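Local coordinates for oxidase (Sinorhizobium meliloti, PDB 4FFU), which is of uncertain function but belongs to the MaoC-like family, for which a monoamine oxidase activity is only tentatively assigned, at residues I[40-45]-I[92-97]; I[47-52]-I[117-122]; I[54-59]-I[81-86]; I[104-109]-I[162-167]; I[129-134]-I[143-148]. One frame throughout, in Å; residues are numbered along the deposited sequence.

Interaction 1: I[40-45]-I[92-97]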
# COMPACT_ATOMS: atom_id res chain seq x y z
N ARG I 40 -13.49 -21.50 17.70
CA ARG I 40 -14.02 -20.72 16.56
C ARG I 40 -13.07 -20.83 15.37
O ARG I 40 -11.87 -21.06 15.54
CB ARG I 40 -14.23 -19.26 16.94
CG ARG I 40 -13.01 -18.58 17.53
CD ARG I 40 -13.14 -17.06 17.55
NE ARG I 40 -12.10 -16.46 18.40
CZ ARG I 40 -11.47 -15.31 18.16
NH1 ARG I 40 -10.55 -14.89 19.02
NH2 ARG I 40 -11.75 -14.60 17.07
N LEU I 41 -13.61 -20.72 14.16
CA LEU I 41 -12.79 -20.81 12.95
C LEU I 41 -13.10 -19.59 12.11
O LEU I 41 -14.28 -19.26 11.90
CB LEU I 41 -13.14 -22.09 12.18
CG LEU I 41 -12.40 -22.46 10.88
CD1 LEU I 41 -10.91 -22.71 11.11
CD2 LEU I 41 -13.08 -23.66 10.23
N THR I 42 -12.06 -18.89 11.65
CA THR I 42 -12.26 -17.69 10.84
C THR I 42 -12.64 -18.03 9.40
O THR I 42 -12.52 -19.19 8.95
CB THR I 42 -10.98 -16.82 10.77
OG1 THR I 42 -9.97 -17.51 10.01
CG2 THR I 42 -10.46 -16.56 12.19
N SER I 43 -13.04 -16.99 8.67
CA SER I 43 -13.19 -17.15 7.23
C SER I 43 -11.79 -17.22 6.63
O SER I 43 -10.80 -17.01 7.32
CB SER I 43 -14.05 -16.04 6.64
OG SER I 43 -13.57 -14.79 7.08
N GLY I 44 -11.71 -17.59 5.35
CA GLY I 44 -10.44 -17.85 4.69
C GLY I 44 -9.91 -16.68 3.89
O GLY I 44 -10.65 -15.76 3.53
N ARG I 45 -8.61 -16.70 3.64
CA ARG I 45 -7.97 -15.65 2.85
C ARG I 45 -6.87 -16.28 2.02
O ARG I 45 -5.98 -16.92 2.57
CB ARG I 45 -7.43 -14.54 3.76
CG ARG I 45 -6.65 -13.47 2.98
CD ARG I 45 -6.36 -12.30 3.89
NE ARG I 45 -5.44 -11.38 3.24
CZ ARG I 45 -4.83 -10.40 3.88
NH1 ARG I 45 -5.09 -10.21 5.18
NH2 ARG I 45 -3.98 -9.62 3.21
N VAL I 92 -3.25 -14.14 12.72
CA VAL I 92 -3.81 -13.42 13.86
C VAL I 92 -4.85 -12.39 13.41
O VAL I 92 -5.92 -12.26 14.02
CB VAL I 92 -2.67 -12.74 14.70
CG1 VAL I 92 -3.24 -11.73 15.69
CG2 VAL I 92 -1.83 -13.81 15.39
N GLY I 93 -4.54 -11.67 12.33
CA GLY I 93 -5.45 -10.66 11.81
C GLY I 93 -6.80 -11.23 11.43
O GLY I 93 -7.81 -10.56 11.64
N LEU I 94 -6.83 -12.44 10.87
CA LEU I 94 -8.09 -13.10 10.52
C LEU I 94 -9.03 -13.24 11.72
O LEU I 94 -10.25 -13.28 11.55
CB LEU I 94 -7.84 -14.49 9.92
CG LEU I 94 -7.32 -14.46 8.48
CD1 LEU I 94 -6.80 -15.85 8.15
CD2 LEU I 94 -8.43 -14.04 7.54
N THR I 95 -8.45 -13.32 12.92
CA THR I 95 -9.26 -13.44 14.18
C THR I 95 -9.84 -12.10 14.71
O THR I 95 -10.60 -12.07 15.70
CB THR I 95 -8.47 -14.10 15.33
OG1 THR I 95 -7.53 -13.16 15.89
CG2 THR I 95 -7.72 -15.35 14.86
N ALA I 96 -9.47 -10.99 14.06
CA ALA I 96 -9.77 -9.66 14.61
C ALA I 96 -11.14 -9.19 14.15
O ALA I 96 -11.25 -8.15 13.53
CB ALA I 96 -8.71 -8.66 14.18
N SER I 97 -12.18 -9.98 14.42
CA SER I 97 -13.52 -9.60 13.96
C SER I 97 -14.34 -9.22 15.16
O SER I 97 -14.99 -8.16 15.18
CB SER I 97 -14.19 -10.76 13.22
OG SER I 97 -14.14 -11.92 14.02
O HOH W 1 -11.94 -13.62 9.34
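Thr42 and Leu94 meet in the dense middle of this contact, their side chains crossing at about a right angle. CG2 of Thr42 presses on the carbonyl O of Leu94 at 3.3 Å, while OG1 of Thr42 lies against CB of Leu94 at 3.7 Å. That hydroxyl sits between the backbone N and the carbonyl carbon (chi1 69°), from where it donates to Ser43 O at 2.9 Å and accepts from the backbone N of Thr125. CD2 of Leu94 fills in on the far flank, 3.9 Å from CB of Arg45. Here the edge strand 39-46 of the antiparallel sheet runs past the end of helix 84-93, as expected of the hot-dog fold of MaoC-like proteins, in which the sheet wraps a helix. With an alanine in place of Thr42, Thr125 N would probably lose its side-chain acceptor and a gap would open over the Leu94 carbonyl. The looser side is polar. A water, tentative because Ser43 has two conformers, donates to both Ser43 OG and Leu94 O. An extended Arg40 reaches across with NH2 to Thr95 O (3.1 Å), the oxygen lying in the guanidinium plane and the donor on a carbonyl lone pair.

Interaction 2: I[47-52]-I[117-122]; sequences ITETDF and VHIGDT
Ile119 lies over one face of the Phe52 ring, its CG1 3.8 Å from the ring centroid and 18° off the normal, a CH-pi contact displaced toward the rim. The two side chains approach at a slant, so CG1 nears CE1 of Phe52 at 3.6 Å while CD1 of Ile119 runs on past the ring to CB of Glu49 at 3.9 Å. CG1 of Ile119 is anti to its carbonyl carbon (chi1 -68°), which leaves CG2 facing the backbone N of Glu49. The ring edge of Phe52 is turned to the carbonyl of Val117. Farther along, Ile47 and Val117 cross at about a right angle through CG1 and CG1, 4.2 Å apart.

Two nearly straight backbone bonds fix this register: Ile47 N to Asp121 O (2.7 Å) and Gly120 N to Ile47 O (2.8 Å). Gly120 belongs to a type II turn, His118 to Asp121, which is braced by His118 N donating to Asp121 OD2. On the helix side, Thr48 and Asp51 form a capping box: Asp51 N donates to Thr48 OG1 at the N-cap, and OD2 of Asp51 accepts from both N and OG1 of Thr48. Thr50 is hydrogen-bonded to Thr50 of a neighbouring subunit. The contact thus ties the start of helix 49-59 to the loop leading into strand 122-134, with Met86 and Ile90 of helix 84-93 packed on Ile47.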
# COMPACT_ATOMS: atom_id res chain seq x y z
N ILE I 47 -3.50 -16.28 0.12
CA ILE I 47 -2.26 -15.53 0.23
C ILE I 47 -1.74 -15.33 -1.18
O ILE I 47 -1.53 -16.30 -1.89
CB ILE I 47 -1.24 -16.28 1.12
CG1 ILE I 47 -1.84 -16.51 2.54
CG2 ILE I 47 0.09 -15.52 1.15
CD1 ILE I 47 -2.30 -15.22 3.23
N THR I 48 -1.60 -14.07 -1.58
CA THR I 48 -1.35 -13.72 -2.97
C THR I 48 0.08 -13.20 -3.11
O THR I 48 0.75 -12.89 -2.11
CB THR I 48 -2.31 -12.59 -3.49
OG1 THR I 48 -2.08 -11.37 -2.75
CG2 THR I 48 -3.78 -13.02 -3.32
N GLU I 49 0.53 -13.10 -4.35
CA GLU I 49 1.85 -12.48 -4.59
C GLU I 49 1.85 -11.04 -4.07
O GLU I 49 2.89 -10.54 -3.58
CB GLU I 49 2.15 -12.52 -6.08
CG GLU I 49 3.50 -11.95 -6.50
CD GLU I 49 3.74 -12.13 -7.99
OE1 GLU I 49 2.95 -11.59 -8.78
OE2 GLU I 49 4.71 -12.81 -8.37
N THR I 50 0.70 -10.38 -4.13
CA THR I 50 0.56 -9.00 -3.54
C THR I 50 0.92 -8.99 -2.07
O THR I 50 1.62 -8.10 -1.58
CB THR I 50 -0.88 -8.47 -3.68
OG1 THR I 50 -1.19 -8.39 -5.08
CG2 THR I 50 -0.99 -7.06 -3.09
N ASP I 51 0.42 -9.98 -1.35
CA ASP I 51 0.70 -10.07 0.09
C ASP I 51 2.19 -10.24 0.38
O ASP I 51 2.70 -9.70 1.40
CB ASP I 51 -0.12 -11.22 0.68
CG ASP I 51 -1.61 -10.97 0.61
OD1 ASP I 51 -2.08 -9.95 1.17
OD2 ASP I 51 -2.34 -11.79 -0.02
N PHE I 52 2.90 -11.00 -0.46
CA PHE I 52 4.37 -11.15 -0.33
C PHE I 52 5.05 -9.81 -0.52
O PHE I 52 5.90 -9.44 0.28
CB PHE I 52 4.96 -12.12 -1.37
CG PHE I 52 4.83 -13.58 -1.04
CD1 PHE I 52 3.60 -14.15 -0.70
CD2 PHE I 52 5.94 -14.41 -1.17
CE1 PHE I 52 3.51 -15.52 -0.44
CE2 PHE I 52 5.85 -15.78 -0.96
CZ PHE I 52 4.63 -16.35 -0.58
N VAL I 117 4.16 -21.65 3.49
CA VAL I 117 2.97 -21.17 2.77
C VAL I 117 3.44 -20.58 1.45
O VAL I 117 4.40 -19.80 1.40
CB VAL I 117 2.19 -20.12 3.60
CG1 VAL I 117 1.02 -19.51 2.82
CG2 VAL I 117 1.70 -20.75 4.91
N HIS I 118 2.74 -20.96 0.38
CA HIS I 118 3.10 -20.53 -0.96
C HIS I 118 2.05 -19.62 -1.52
O HIS I 118 0.93 -19.61 -1.04
CB HIS I 118 3.21 -21.77 -1.87
CG HIS I 118 4.20 -22.76 -1.36
ND1 HIS I 118 3.86 -24.06 -1.06
CD2 HIS I 118 5.51 -22.63 -1.06
CE1 HIS I 118 4.93 -24.70 -0.61
NE2 HIS I 118 5.94 -23.86 -0.61
N ILE I 119 2.43 -18.88 -2.55
CA ILE I 119 1.48 -18.05 -3.30
C ILE I 119 0.33 -18.93 -3.77
O ILE I 119 0.56 -20.00 -4.35
CB ILE I 119 2.16 -17.35 -4.49
CG1 ILE I 119 3.18 -16.30 -3.97
CG2 ILE I 119 1.13 -16.76 -5.46
CD1 ILE I 119 4.13 -15.77 -5.05
N GLY I 120 -0.90 -18.50 -3.49
CA GLY I 120 -2.09 -19.26 -3.93
C GLY I 120 -2.71 -20.14 -2.86
O GLY I 120 -3.81 -20.62 -3.02
N ASP I 121 -1.97 -20.38 -1.78
CA ASP I 121 -2.51 -21.09 -0.61
C ASP I 121 -3.58 -20.24 0.04
O ASP I 121 -3.50 -18.99 0.05
CB ASP I 121 -1.39 -21.41 0.41
CG ASP I 121 -0.45 -22.56 -0.05
OD1 ASP I 121 -0.71 -23.20 -1.09
OD2 ASP I 121 0.58 -22.78 0.64
N THR I 122 -4.57 -20.90 0.63
CA THR I 122 -5.63 -20.20 1.33
C THR I 122 -5.56 -20.63 2.80
O THR I 122 -5.45 -21.82 3.09
CB THR I 122 -7.00 -20.54 0.71
OG1 THR I 122 -6.99 -20.11 -0.65
CG2 THR I 122 -8.15 -19.82 1.45

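Interaction 3: I[54-59]-I[81-86]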
# COMPACT_ATOMS: atom_id res chain seq x y z
N VAL I 54 3.72 -6.68 -0.41
CA VAL I 54 3.29 -5.76 0.67
C VAL I 54 4.04 -6.09 1.95
O VAL I 54 4.55 -5.18 2.62
CB VAL I 54 1.76 -5.78 0.90
CG1 VAL I 54 1.41 -4.91 2.11
CG2 VAL I 54 1.08 -5.22 -0.34
N HIS I 55 4.13 -7.38 2.29
CA HIS I 55 4.82 -7.70 3.56
C HIS I 55 6.28 -7.26 3.52
O HIS I 55 6.79 -6.73 4.52
CB HIS I 55 4.79 -9.20 3.87
CG HIS I 55 5.10 -9.50 5.30
ND1 HIS I 55 4.20 -9.28 6.31
CD2 HIS I 55 6.23 -9.96 5.89
CE1 HIS I 55 4.74 -9.63 7.46
NE2 HIS I 55 5.97 -10.04 7.24
N ALA I 56 6.96 -7.52 2.41
CA ALA I 56 8.36 -7.09 2.23
C ALA I 56 8.48 -5.58 2.40
O ALA I 56 9.33 -5.09 3.15
CB ALA I 56 8.89 -7.49 0.87
N GLY I 57 7.60 -4.84 1.73
CA GLY I 57 7.67 -3.38 1.80
C GLY I 57 7.36 -2.84 3.18
O GLY I 57 7.88 -1.81 3.60
N HIS I 58 6.46 -3.53 3.88
CA HIS I 58 6.07 -3.13 5.25
C HIS I 58 7.16 -3.41 6.26
O HIS I 58 7.35 -2.62 7.21
CB HIS I 58 4.80 -3.92 5.59
CG HIS I 58 4.19 -3.59 6.92
ND1 HIS I 58 3.93 -2.31 7.34
CD2 HIS I 58 3.69 -4.41 7.88
CE1 HIS I 58 3.34 -2.34 8.52
NE2 HIS I 58 3.19 -3.61 8.88
N THR I 59 7.86 -4.52 6.10
CA THR I 59 8.80 -4.99 7.14
C THR I 59 10.26 -4.65 6.80
O THR I 59 11.09 -4.58 7.71
CB THR I 59 8.70 -6.51 7.34
OG1 THR I 59 9.05 -7.17 6.12
CG2 THR I 59 7.29 -6.91 7.79
N ILE I 81 8.57 -18.64 -0.75
CA ILE I 81 7.86 -18.98 0.48
C ILE I 81 7.54 -17.72 1.27
O ILE I 81 8.33 -16.77 1.29
CB ILE I 81 8.61 -20.02 1.36
CG1 ILE I 81 9.92 -19.44 1.90
CG2 ILE I 81 8.86 -21.31 0.56
CD1 ILE I 81 10.66 -20.31 2.92
N ALA I 82 6.37 -17.70 1.90
CA ALA I 82 5.91 -16.52 2.66
C ALA I 82 6.78 -16.30 3.86
O ALA I 82 7.26 -17.26 4.46
CB ALA I 82 4.46 -16.73 3.09
N HIS I 83 6.99 -15.03 4.23
CA HIS I 83 7.70 -14.71 5.47
C HIS I 83 6.94 -15.30 6.66
O HIS I 83 5.71 -15.23 6.70
CB HIS I 83 7.66 -13.19 5.70
CG HIS I 83 8.25 -12.36 4.61
ND1 HIS I 83 7.60 -12.12 3.41
CD2 HIS I 83 9.36 -11.58 4.60
CE1 HIS I 83 8.32 -11.28 2.69
NE2 HIS I 83 9.39 -10.94 3.38
N GLY I 84 7.67 -15.84 7.63
CA GLY I 84 7.06 -16.31 8.88
C GLY I 84 6.20 -15.25 9.57
O GLY I 84 5.10 -15.54 10.07
N THR I 85 6.70 -14.02 9.59
CA THR I 85 5.97 -12.94 10.24
C THR I 85 4.68 -12.59 9.49
O THR I 85 3.77 -12.05 10.11
CB THR I 85 6.82 -11.65 10.40
OG1 THR I 85 7.43 -11.32 9.15
CG2 THR I 85 7.91 -11.82 11.49
N MSE I 86 4.60 -12.87 8.19
CA MSE I 86 3.35 -12.63 7.41
C MSE I 86 2.29 -13.67 7.77
O MSE I 86 1.11 -13.34 7.99
CB MSE I 86 3.57 -12.76 5.89
CG MSE I 86 2.33 -12.23 5.17
SE MSE I 86 2.26 -13.06 3.38
CE MSE I 86 4.14 -12.97 2.82
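His55 and Thr85 supply the polar link, with NE2 of His55 2.7 Å from OG1 of Thr85. The hydroxyl lies in the plane of the imidazole at its edge, and the angle of 163° makes the bond nearly straight, although either partner could be the donor. The other ring nitrogen, ND1, is hydrogen-bonded to His58 NE2 of the second subunit, so both nitrogens are engaged and the rotation of the ring is fixed.

Apolar contacts sandwich the same ring. The selenomethionine Met86 puts CB over the ring centre, 3.5 Å from the centroid and 9° off the normal, a CH-pi contact. The other face is covered from within its own helix by CG2 of Thr59, whose OG1 turns back to donate to His55 O at 2.8 Å. A bend at chi3 of Met86 carries its CE round to CB of His55, 4.0 Å away.

The aromatic pair is oblique. CD2 of His55 lies over one face of the His83 ring, 3.4 Å from CG, with the ring planes at 54°. His83 is itself held by NE2 bonding to Asp61 O and by a stack on His66, while its CE1 touches CB of Ala56 at 4.2 Å.

All five touching residues are buried where helix 49-59 packs on the first turn of helix 84-93. The reciprocal His55–His58 bonds place this packing at a subunit interface, consistent with the hot-dog fold of the MaoC-like family, whose members commonly pair into dimers.

Interaction 4: I[104-109]-I[162-167]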
# COMPACT_ATOMS: atom_id res chain seq x y z
N PHE I 104 -6.57 -8.06 27.47
CA PHE I 104 -5.31 -7.44 27.04
C PHE I 104 -4.38 -8.51 26.46
O PHE I 104 -4.18 -9.55 27.09
CB PHE I 104 -4.63 -6.79 28.25
CG PHE I 104 -3.21 -6.34 28.01
CD1 PHE I 104 -2.94 -5.22 27.22
CD2 PHE I 104 -2.14 -7.00 28.62
CE1 PHE I 104 -1.63 -4.79 27.01
CE2 PHE I 104 -0.83 -6.57 28.42
CZ PHE I 104 -0.58 -5.47 27.61
N SER I 105 -3.79 -8.24 25.30
CA SER I 105 -2.81 -9.16 24.68
C SER I 105 -1.40 -9.05 25.30
O SER I 105 -0.67 -8.07 25.11
CB SER I 105 -2.78 -8.95 23.16
OG SER I 105 -1.79 -9.75 22.53
N TYR I 106 -1.02 -10.07 26.05
CA TYR I 106 0.17 -10.07 26.86
C TYR I 106 1.37 -10.55 26.02
O TYR I 106 2.48 -10.03 26.15
CB TYR I 106 -0.05 -10.98 28.08
CG TYR I 106 1.15 -11.19 28.95
CD1 TYR I 106 1.50 -10.26 29.94
CD2 TYR I 106 1.92 -12.32 28.80
CE1 TYR I 106 2.60 -10.48 30.75
CE2 TYR I 106 3.02 -12.54 29.60
CZ TYR I 106 3.36 -11.63 30.57
OH TYR I 106 4.46 -11.91 31.33
N GLY I 107 1.11 -11.52 25.15
CA GLY I 107 2.16 -12.07 24.27
C GLY I 107 1.76 -13.43 23.76
O GLY I 107 0.58 -13.80 23.84
N TYR I 108 2.73 -14.17 23.22
CA TYR I 108 2.48 -15.50 22.66
C TYR I 108 3.57 -16.44 23.13
O TYR I 108 4.73 -16.03 23.27
CB TYR I 108 2.51 -15.47 21.13
CG TYR I 108 1.34 -14.76 20.47
CD1 TYR I 108 1.31 -13.37 20.41
CD2 TYR I 108 0.28 -15.49 19.90
CE1 TYR I 108 0.23 -12.71 19.82
CE2 TYR I 108 -0.78 -14.83 19.30
CZ TYR I 108 -0.79 -13.45 19.26
OH TYR I 108 -1.85 -12.79 18.68
N ASP I 109 3.19 -17.69 23.37
CA ASP I 109 4.15 -18.76 23.65
C ASP I 109 4.15 -19.75 22.49
O ASP I 109 3.14 -19.89 21.79
CB ASP I 109 3.78 -19.50 24.94
CG ASP I 109 4.24 -18.78 26.20
OD1 ASP I 109 5.07 -17.85 26.15
OD2 ASP I 109 3.76 -19.20 27.28
N ASP I 162 0.41 -20.07 21.02
CA ASP I 162 -0.47 -19.89 22.18
C ASP I 162 -0.56 -18.43 22.56
O ASP I 162 0.43 -17.82 22.99
CB ASP I 162 0.06 -20.69 23.37
CG ASP I 162 0.01 -22.19 23.14
OD1 ASP I 162 -0.79 -22.64 22.30
OD2 ASP I 162 0.81 -22.92 23.79
N HIS I 163 -1.73 -17.83 22.36
CA HIS I 163 -1.93 -16.41 22.64
C HIS I 163 -2.34 -16.25 24.11
O HIS I 163 -3.32 -16.86 24.57
CB HIS I 163 -3.01 -15.85 21.71
CG HIS I 163 -3.16 -14.37 21.78
ND1 HIS I 163 -4.25 -13.72 21.26
CD2 HIS I 163 -2.34 -13.40 22.27
CE1 HIS I 163 -4.11 -12.41 21.43
NE2 HIS I 163 -2.96 -12.20 22.04
N ILE I 164 -1.57 -15.45 24.83
CA ILE I 164 -1.82 -15.21 26.23
C ILE I 164 -2.58 -13.90 26.42
O ILE I 164 -2.09 -12.81 26.06
CB ILE I 164 -0.52 -15.14 27.07
CG1 ILE I 164 0.31 -16.41 26.90
CG2 ILE I 164 -0.87 -14.93 28.54
CD1 ILE I 164 1.76 -16.22 27.29
N LEU I 165 -3.76 -14.02 27.00
CA LEU I 165 -4.61 -12.88 27.29
C LEU I 165 -4.71 -12.64 28.79
O LEU I 165 -4.80 -13.60 29.58
CB LEU I 165 -6.04 -13.16 26.77
CG LEU I 165 -6.22 -13.40 25.28
CD1 LEU I 165 -7.69 -13.68 25.01
CD2 LEU I 165 -5.72 -12.16 24.52
N ILE I 166 -4.68 -11.38 29.19
CA ILE I 166 -4.97 -11.01 30.58
C ILE I 166 -6.39 -10.45 30.55
O ILE I 166 -6.64 -9.40 29.93
CB ILE I 166 -3.97 -9.98 31.13
CG1 ILE I 166 -2.56 -10.57 31.18
CG2 ILE I 166 -4.40 -9.48 32.53
CD1 ILE I 166 -1.52 -9.60 31.68
N VAL I 167 -7.32 -11.16 31.20
CA VAL I 167 -8.74 -10.87 31.07
C VAL I 167 -9.31 -10.39 32.42
O VAL I 167 -9.13 -11.05 33.43
CB VAL I 167 -9.54 -12.09 30.57
CG1 VAL I 167 -11.00 -11.70 30.30
CG2 VAL I 167 -8.90 -12.68 29.31
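Tyr106 and Gly107 both face Ile164 in a classic beta bulge, set in the antiparallel pairing of strands 103-113 and 157-168. Ile164 O accepts from Tyr106 N at 2.9 Å, and Ile164 N donates to Gly107 O at the same length, so the extra residue is taken up without losing either bond. Double backbone bonds flank the bulge at Phe104–Ile166 and at Asp109–Asp162.

One face of the sheet carries Ser105, Tyr108, His163 and Leu165. The Tyr108 and His163 rings form an offset stack, centroids 4.2 Å apart and planes at 5°, with OH of Tyr108 over the centre of the imidazole. CD2 of Leu165 covers the opposite face of the His163 ring. OG of Ser105, anti to the backbone N (chi1 176°), is thereby brought to the ring's edge, in its plane and 2.8 Å from NE2 of His163, in a hydrogen bond that either partner could donate. Phe88 of helix 84-93 meets Tyr108 edge-to-face, consistent with this being the side on which the hot-dog sheet wraps its helix. A serine in place of Tyr108 would probably uncover one face of His163 and leave Phe88 without its aromatic partner.

On the other face, CD1 of Ile166 reaches CD1 of Tyr106 at 3.5 Å, and CG2 of Ile164 lies alongside CD2 of Tyr106 at 3.8 Å. CD1 of Ile164 nears OD2 of Asp109 at 3.6 Å. Asp109 is salt-bridged to Arg112 of the second subunit, and Gly107 and Tyr108 pair with a strand of that subunit, carrying the sheet across the interface.

Interaction 5: I[129-134]-I[143-148]; sequences IAAKED and RVVERC
Ala130 and Ala131 both face Val145, a classic beta bulge in the hairpin of strands 122-134 and 141-151. Val145 O accepts from Ala130 N at 2.8 Å and, only weakly, from Ala131 N at 3.5 Å, while Val145 N donates to Ala131 O. Beyond the bulge the regular register resumes: Glu133 and Arg143 exchange two backbone bonds, of which Arg143 N to Glu133 O is the shorter at 2.7 Å. Between these pairs CA of Lys132 makes a CA-H...O contact with Arg143 O.

Side chains sort by face. On the one with Ala131, Glu133 and Arg143 run side by side. CG of Glu133 stands between its backbone N and carbonyl carbon (chi1 64°), which brings it to 3.8 Å from CB of Arg143. OE1 of Glu133 is 2.9 Å from NE of Arg143 but lies over the guanidinium face, well out of its plane, so no N-H points at it; the carboxylate stands at 87° to the guanidinium. This is a salt bridge of charges alone, and a tentative one, since Arg143 was modelled in two conformers. CB of Ala131 meets CB of Val145 at 4.3 Å.

On the opposite face, Ile129 touches Val144 through CG2 and CG1, 3.9 Å apart, and its CD1 lies 3.2 Å from OE2 of Glu146. Tyr34 packs over Ile129, Val144 and Glu146, and strand 157-168 lies along the other side of 141-151, with Arg147 salt-bridged to Asp162. Lys132 turns its end away: NZ donates to the backbone O of Tyr34 and makes a cation-pi contact with Tyr31.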
# COMPACT_ATOMS: atom_id res chain seq x y z
N ILE I 129 -10.02 -22.11 23.14
CA ILE I 129 -9.70 -21.70 24.51
C ILE I 129 -9.03 -22.90 25.17
O ILE I 129 -9.63 -23.98 25.29
CB ILE I 129 -10.94 -21.22 25.32
CG1 ILE I 129 -11.74 -20.14 24.58
CG2 ILE I 129 -10.53 -20.76 26.71
CD1 ILE I 129 -10.96 -18.92 24.14
N ALA I 130 -7.78 -22.72 25.57
CA ALA I 130 -6.97 -23.85 26.00
C ALA I 130 -6.83 -23.96 27.50
O ALA I 130 -6.89 -25.07 28.04
CB ALA I 130 -5.59 -23.82 25.37
N ALA I 131 -6.58 -22.84 28.17
CA ALA I 131 -6.27 -22.84 29.62
C ALA I 131 -6.67 -21.53 30.29
O ALA I 131 -6.69 -20.47 29.63
CB ALA I 131 -4.80 -23.13 29.87
N LYS I 132 -6.97 -21.61 31.58
CA LYS I 132 -7.39 -20.45 32.37
C LYS I 132 -6.70 -20.54 33.72
O LYS I 132 -6.80 -21.58 34.40
CB LYS I 132 -8.91 -20.44 32.55
CG LYS I 132 -9.70 -20.24 31.27
CD LYS I 132 -11.20 -20.43 31.50
CE LYS I 132 -11.74 -19.28 32.33
NZ LYS I 132 -13.14 -19.52 32.78
N GLU I 133 -5.98 -19.50 34.11
CA GLU I 133 -5.46 -19.45 35.49
C GLU I 133 -5.59 -18.08 36.15
O GLU I 133 -5.81 -17.07 35.46
CB GLU I 133 -4.00 -19.91 35.54
CG GLU I 133 -3.02 -19.03 34.78
CD GLU I 133 -1.58 -19.52 34.91
OE1 GLU I 133 -0.84 -19.50 33.90
OE2 GLU I 133 -1.19 -19.94 36.01
N ASP I 134 -5.46 -18.05 37.48
CA ASP I 134 -5.36 -16.79 38.21
C ASP I 134 -4.14 -16.01 37.73
O ASP I 134 -3.12 -16.60 37.36
CB ASP I 134 -5.24 -17.04 39.71
CG ASP I 134 -6.55 -17.49 40.35
OD1 ASP I 134 -7.59 -17.57 39.66
OD2 ASP I 134 -6.53 -17.77 41.57
N ARG I 143 -5.67 -15.13 33.60
CA ARG I 143 -4.94 -15.43 32.37
C ARG I 143 -5.70 -16.47 31.55
O ARG I 143 -6.09 -17.53 32.07
CB ARG I 143 -3.53 -15.93 32.72
CG ARG I 143 -2.65 -16.32 31.53
CD ARG I 143 -1.32 -16.91 31.97
NE ARG I 143 -1.01 -18.18 31.30
CZ ARG I 143 0.15 -18.45 30.70
NH1 ARG I 143 1.12 -17.55 30.71
NH2 ARG I 143 0.34 -19.62 30.10
N VAL I 144 -5.91 -16.17 30.26
CA VAL I 144 -6.55 -17.14 29.35
C VAL I 144 -5.59 -17.41 28.19
O VAL I 144 -5.07 -16.48 27.58
CB VAL I 144 -7.89 -16.60 28.80
CG1 VAL I 144 -8.53 -17.61 27.85
CG2 VAL I 144 -8.85 -16.27 29.94
N VAL I 145 -5.32 -18.69 27.91
CA VAL I 145 -4.53 -19.04 26.74
C VAL I 145 -5.46 -19.45 25.59
O VAL I 145 -6.26 -20.38 25.73
CB VAL I 145 -3.55 -20.18 27.03
CG1 VAL I 145 -2.83 -20.62 25.74
CG2 VAL I 145 -2.57 -19.78 28.13
N GLU I 146 -5.35 -18.74 24.47
CA GLU I 146 -6.02 -19.13 23.23
C GLU I 146 -5.01 -19.77 22.26
O GLU I 146 -4.08 -19.11 21.77
CB GLU I 146 -6.64 -17.91 22.56
CG GLU I 146 -7.74 -17.25 23.38
CD GLU I 146 -8.58 -16.28 22.57
OE1 GLU I 146 -8.02 -15.54 21.73
OE2 GLU I 146 -9.80 -16.26 22.80
N ARG I 147 -5.21 -21.05 21.97
CA ARG I 147 -4.38 -21.75 21.01
C ARG I 147 -4.81 -21.32 19.62
O ARG I 147 -5.99 -21.46 19.28
CB ARG I 147 -4.54 -23.25 21.18
CG ARG I 147 -3.78 -24.06 20.14
CD ARG I 147 -2.57 -24.73 20.76
NE ARG I 147 -1.85 -25.60 19.82
CZ ARG I 147 -0.57 -25.42 19.48
NH1 ARG I 147 0.13 -24.41 19.99
NH2 ARG I 147 0.01 -26.28 18.63
N CYS I 148 -3.87 -20.81 18.81
CA CYS I 148 -4.19 -20.38 17.46
C CYS I 148 -3.52 -21.34 16.49
O CYS I 148 -2.33 -21.57 16.59
CB CYS I 148 -3.71 -18.95 17.20
SG CYS I 148 -4.52 -17.73 18.27

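Overall arrangement
Interactions 4 and 5, with centres about 8 Å apart, share one antiparallel sheet through neighbouring strands 157-168 and 141-151; along the chain, interaction 5 is nested inside the loop closed by interaction 4. Interaction 1 joins edge strand 39-46 of that sheet to the end of helix 84-93, its centre about 17 Å from that of interaction 4. Interactions 2 and 3, about 10 Å apart between centres, both use helix 49-59, away from interaction 5; interaction 3 is nested inside the loop closed by interaction 2. The segments of interactions 1 and 2 alternate along the chain, and an Arg45–Asp51 salt bridge ties them. Interactions 1, 3 and 4 touch the second subunit, so sheet and helices both contribute to the assembly.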